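Local coordinates for ectonucleoside triphosphate diphosphohydrolase 4 (Homo sapiens, PDB 6WG5), which belongs to the GDA1/CD39 family of nucleoside phosphatases, enzymes whose fold is related to that of the actin-like ATPases, at residues 252-257 and 272-277; 392-397 and 428-433. All coordinates share one frame; numbering follows the deposited sequence. Where two conformers were deposited one is given.

Contact 1. Residues 252-257 and 272-277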
# COMPACT_ATOMS: atom_id res chain seq x y z
N LYS A 252 9.44 16.22 -8.01
CA LYS A 252 8.86 15.76 -9.27
C LYS A 252 8.68 14.25 -9.27
O LYS A 252 7.63 13.73 -9.65
CB LYS A 252 9.73 16.18 -10.45
CG LYS A 252 9.57 17.62 -10.92
CD LYS A 252 10.49 17.89 -12.11
CE LYS A 252 10.34 19.30 -12.65
NZ LYS A 252 10.79 20.34 -11.69
N ASN A 253 9.72 13.53 -8.83
CA ASN A 253 9.72 12.08 -8.89
C ASN A 253 8.83 11.44 -7.83
O ASN A 253 8.49 10.26 -7.96
CB ASN A 253 11.15 11.56 -8.75
CG ASN A 253 11.32 10.16 -9.31
OD1 ASN A 253 10.77 9.83 -10.35
ND2 ASN A 253 12.10 9.34 -8.61
N LEU A 254 8.45 12.18 -6.79
CA LEU A 254 7.63 11.66 -5.71
C LEU A 254 6.20 12.18 -5.76
O LEU A 254 5.41 11.90 -4.86
CB LEU A 254 8.25 12.00 -4.36
CG LEU A 254 9.70 11.55 -4.16
CD1 LEU A 254 10.18 11.96 -2.78
CD2 LEU A 254 9.84 10.05 -4.37
N LEU A 255 5.84 12.94 -6.80
CA LEU A 255 4.51 13.50 -6.95
C LEU A 255 3.88 12.98 -8.24
O LEU A 255 4.54 12.92 -9.28
CB LEU A 255 4.55 15.03 -6.97
CG LEU A 255 4.95 15.70 -5.65
CD1 LEU A 255 5.21 17.18 -5.87
CD2 LEU A 255 3.86 15.50 -4.60
N ALA A 256 2.61 12.61 -8.15
CA ALA A 256 1.84 12.16 -9.30
C ALA A 256 0.65 13.09 -9.49
O ALA A 256 -0.08 13.37 -8.53
CB ALA A 256 1.36 10.71 -9.12
N GLU A 257 0.45 13.56 -10.71
CA GLU A 257 -0.67 14.42 -11.06
C GLU A 257 -1.47 13.75 -12.16
O GLU A 257 -0.96 13.52 -13.26
CB GLU A 257 -0.17 15.80 -11.50
CG GLU A 257 0.21 16.70 -10.35
CD GLU A 257 1.25 17.73 -10.72
OE1 GLU A 257 2.29 17.80 -10.03
OE2 GLU A 257 1.03 18.47 -11.71
N ARG A 272 -3.25 15.66 -6.85
CA ARG A 272 -1.80 15.59 -6.67
C ARG A 272 -1.52 14.69 -5.48
O ARG A 272 -1.90 15.02 -4.35
CB ARG A 272 -1.22 16.99 -6.44
CG ARG A 272 0.30 17.03 -6.42
CD ARG A 272 0.84 18.40 -6.02
NE ARG A 272 -0.03 19.49 -6.48
CZ ARG A 272 -0.59 20.41 -5.69
NH1 ARG A 272 -1.36 21.35 -6.22
NH2 ARG A 272 -0.39 20.40 -4.38
N VAL A 273 -0.88 13.55 -5.73
CA VAL A 273 -0.62 12.55 -4.70
C VAL A 273 0.88 12.35 -4.55
O VAL A 273 1.59 12.14 -5.55
CB VAL A 273 -1.32 11.22 -5.03
CG1 VAL A 273 -1.07 10.20 -3.92
CG2 VAL A 273 -2.81 11.43 -5.24
N TYR A 274 1.35 12.42 -3.31
CA TYR A 274 2.75 12.15 -2.98
C TYR A 274 2.89 10.69 -2.59
O TYR A 274 2.09 10.17 -1.82
CB TYR A 274 3.19 13.06 -1.83
CG TYR A 274 4.48 12.66 -1.15
CD1 TYR A 274 4.46 11.93 0.04
CD2 TYR A 274 5.71 13.02 -1.67
CE1 TYR A 274 5.63 11.57 0.67
CE2 TYR A 274 6.89 12.66 -1.04
CZ TYR A 274 6.84 11.94 0.13
OH TYR A 274 8.01 11.57 0.76
N VAL A 275 3.91 10.03 -3.13
CA VAL A 275 4.16 8.62 -2.89
C VAL A 275 5.64 8.42 -2.62
O VAL A 275 6.48 8.82 -3.43
CB VAL A 275 3.71 7.74 -4.07
CG1 VAL A 275 3.99 6.27 -3.79
CG2 VAL A 275 2.23 7.94 -4.35
N ALA A 276 5.97 7.81 -1.48
CA ALA A 276 7.35 7.54 -1.12
C ALA A 276 7.46 6.13 -0.57
O ALA A 276 6.64 5.72 0.25
CB ALA A 276 7.87 8.56 -0.09
N THR A 277 8.48 5.40 -1.02
CA THR A 277 8.77 4.05 -0.55
C THR A 277 10.19 4.04 -0.00
O THR A 277 11.10 4.58 -0.63
CB THR A 277 8.62 3.03 -1.68
OG1 THR A 277 7.37 3.24 -2.35
CG2 THR A 277 8.65 1.62 -1.13
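Leu254 lies alongside the phenol of Tyr274, the two side chains pointing the same way, and touches the CE2 side of the ring. Leu254 CB comes within 3.6 Å of Tyr274 CE2, and Leu254 CD1 within 3.8 Å of that same carbon. Leu255 approaches differently: its CD2 lies at the ring edge, near its plane, and is closest to Tyr274 CB, at 3.8 Å. With CG anti to the backbone N (chi1 165°), Tyr274 sets the root of its ring beside the carbonyl carbon.

The backbones that carry these side chains pair as an antiparallel ladder. Ala256 and Val273 form a hydrogen-bonded pair, with Ala256 N to Val273 O at 2.8 Å and Val273 N to Ala256 O at 2.9 Å. A further bond from Val275 N to Leu254 O, 3.0 Å, carries the pairing back to Leu254. Leu255 with Tyr274 and Glu257 with Arg272 are non-hydrogen-bonded pairs. In the latter, aliphatic stems meet, Glu257 CG to Arg272 CG at 3.9 Å. In the Arg272 conformer given, one of two, Glu257 OE1 and Arg272 NE are 4.6 Å apart, the carboxylate and guanidinium planes 88° to one another; this is too far for a salt bridge, though the charges may attract weakly. In that conformer Arg272 NH2 bonds to Lys238 O. Tyr274 OH is anchored by Tyr370 O.

The N-to-C directions of segments 255-257 and 272-277 make 150°, close to antiparallel. They belong to a beta hairpin in which 255-259 is an outermost strand of a mixed sheet and 270-279 the next one in. There 270-279 also pairs with strand 229-235, where Tyr234 meets the Tyr274 ring. The sheet face bearing Ala256 and Val273 packs on helix 172-186 through Val177 and Trp180, and helix 245-254 leads into the edge strand.

Contact 2. Residues 392-397 and 428-433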
# COMPACT_ATOMS: atom_id res chain seq x y z
N GLU A 392 -2.64 -4.26 17.48
CA GLU A 392 -3.71 -5.22 17.72
C GLU A 392 -3.23 -6.59 18.17
O GLU A 392 -3.83 -7.17 19.08
CB GLU A 392 -4.56 -5.39 16.45
CG GLU A 392 -5.69 -6.39 16.59
CD GLU A 392 -6.63 -6.05 17.74
OE1 GLU A 392 -6.72 -4.85 18.09
OE2 GLU A 392 -7.27 -6.98 18.28
N ASP A 393 -2.18 -7.14 17.56
CA ASP A 393 -1.90 -8.56 17.70
C ASP A 393 -1.67 -8.96 19.15
O ASP A 393 -2.14 -10.02 19.59
CB ASP A 393 -0.70 -8.95 16.83
CG ASP A 393 -1.11 -9.27 15.40
OD1 ASP A 393 -2.23 -8.89 14.99
OD2 ASP A 393 -0.31 -9.90 14.67
N VAL A 394 -0.95 -8.14 19.93
CA VAL A 394 -0.74 -8.41 21.34
C VAL A 394 -1.27 -7.29 22.23
O VAL A 394 -1.82 -7.56 23.31
CB VAL A 394 0.75 -8.68 21.65
CG1 VAL A 394 1.26 -9.85 20.83
CG2 VAL A 394 1.60 -7.45 21.42
N LEU A 395 -1.14 -6.03 21.80
CA LEU A 395 -1.68 -4.93 22.59
C LEU A 395 -3.19 -4.82 22.48
O LEU A 395 -3.83 -4.24 23.36
CB LEU A 395 -1.02 -3.61 22.17
CG LEU A 395 0.51 -3.61 22.20
CD1 LEU A 395 1.05 -2.23 21.84
CD2 LEU A 395 1.04 -4.05 23.56
N ARG A 396 -3.78 -5.36 21.41
CA ARG A 396 -5.24 -5.50 21.30
C ARG A 396 -5.94 -4.14 21.28
O ARG A 396 -6.99 -3.96 21.89
CB ARG A 396 -5.78 -6.37 22.44
CG ARG A 396 -5.28 -7.80 22.42
CD ARG A 396 -5.91 -8.58 21.28
NE ARG A 396 -6.44 -9.86 21.74
CZ ARG A 396 -7.27 -10.63 21.04
NH1 ARG A 396 -7.69 -10.24 19.84
NH2 ARG A 396 -7.70 -11.78 21.55
N MET A 397 -5.35 -3.19 20.57
CA MET A 397 -5.96 -1.87 20.42
C MET A 397 -5.83 -1.38 18.98
O MET A 397 -5.53 -0.21 18.73
CB MET A 397 -5.34 -0.87 21.39
CG MET A 397 -3.83 -0.93 21.49
SD MET A 397 -3.19 0.42 22.47
CE MET A 397 -3.98 0.12 24.05
N GLY A 428 -3.46 -18.59 24.78
CA GLY A 428 -4.30 -18.01 23.75
C GLY A 428 -4.80 -16.62 24.06
O GLY A 428 -5.88 -16.25 23.60
N LEU A 429 -4.03 -15.83 24.82
CA LEU A 429 -4.49 -14.51 25.22
C LEU A 429 -4.47 -13.53 24.06
O LEU A 429 -5.26 -12.57 24.03
CB LEU A 429 -3.64 -13.98 26.37
CG LEU A 429 -4.00 -12.60 26.91
CD1 LEU A 429 -5.35 -12.64 27.62
CD2 LEU A 429 -2.91 -12.10 27.85
N TYR A 430 -3.58 -13.73 23.09
CA TYR A 430 -3.36 -12.77 22.03
C TYR A 430 -4.13 -13.17 20.78
O TYR A 430 -4.78 -14.22 20.72
CB TYR A 430 -1.86 -12.65 21.76
CG TYR A 430 -1.08 -12.31 23.01
CD1 TYR A 430 -1.33 -11.14 23.71
CD2 TYR A 430 -0.10 -13.16 23.50
CE1 TYR A 430 -0.63 -10.82 24.85
CE2 TYR A 430 0.61 -12.85 24.64
CZ TYR A 430 0.34 -11.68 25.32
OH TYR A 430 1.04 -11.37 26.46
N ALA A 431 -4.07 -12.31 19.76
CA ALA A 431 -4.79 -12.57 18.52
C ALA A 431 -4.28 -13.85 17.88
O ALA A 431 -3.09 -14.16 17.93
CB ALA A 431 -4.62 -11.39 17.57
N SER A 432 -5.19 -14.59 17.25
CA SER A 432 -4.82 -15.84 16.59
C SER A 432 -3.78 -15.61 15.50
O SER A 432 -3.10 -16.57 15.10
CB SER A 432 -6.05 -16.51 16.00
OG SER A 432 -6.73 -15.65 15.11
N HIS A 433 -3.63 -14.38 15.01
CA HIS A 433 -2.61 -14.08 14.01
C HIS A 433 -1.21 -14.02 14.61
O HIS A 433 -0.23 -14.18 13.88
CB HIS A 433 -2.93 -12.75 13.33
CG HIS A 433 -1.92 -12.33 12.31
ND1 HIS A 433 -0.96 -11.37 12.56
CD2 HIS A 433 -1.72 -12.73 11.03
CE1 HIS A 433 -0.21 -11.21 11.48
NE2 HIS A 433 -0.65 -12.02 10.54
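Arg396 lays its guanidinium over the peptide between Tyr430 and Ala431, with Ala431 N above the middle of the flat group and Tyr430 C nearer its rim. The separation is that of van der Waals contact, Arg396 CZ to Ala431 N being 3.8 Å. At the guanidinium edge, in its plane, Glu392 OE2 makes a long salt bridge of 3.6 Å to Arg396 NH1. The chain of Arg396 is bent at chi2 and chi3.

Two hydrogen bonds join the segments. Ala431 N reaches Asp393 O at 3.0 Å, and His433 ND1 donates to Asp393 OD2 at 2.7 Å. This His-carboxylate bond meets the oxygen on its syn side, 20° out of the carboxylate plane, and lies in the imidazole plane; carboxylate and ring planes are 62° apart. The His433 ring is also stacked on Tyr389.

Both segments belong to interhelical connections. Segment 392-397 starts at the end of helix 386-392 and runs into the loop before helix 403-414. The other leaves helix 418-427 through a Schellman motif at Gly428, ahead of helix 436-456. Between them Val394 CG1 makes a CH-pi contact over one face of the Tyr430 ring, 4.3 Å from its centroid and 22° off the normal. Leu429 CG lies over the opposite face, while Val394 also touches Arg438 and Gln442, and Tyr430 touches Leu421 and Leu439.

Both contacts are partly buried, but contact 1 is nearer the centre of the chain (its centre about 14 Å away, against about 23 Å for contact 2), and they lie on opposite sides of it. Their centres are about 35 Å apart and their nearest atoms about 20 Å, so they do not touch, and they share no helix or strand. Contact 1 joins neighbouring strands of one sheet by repeated backbone bonds, its charged pair staying apart. Contact 2 joins two loops set among helices with one backbone bond, and relies more on individual side-chain contacts, polar and apolar.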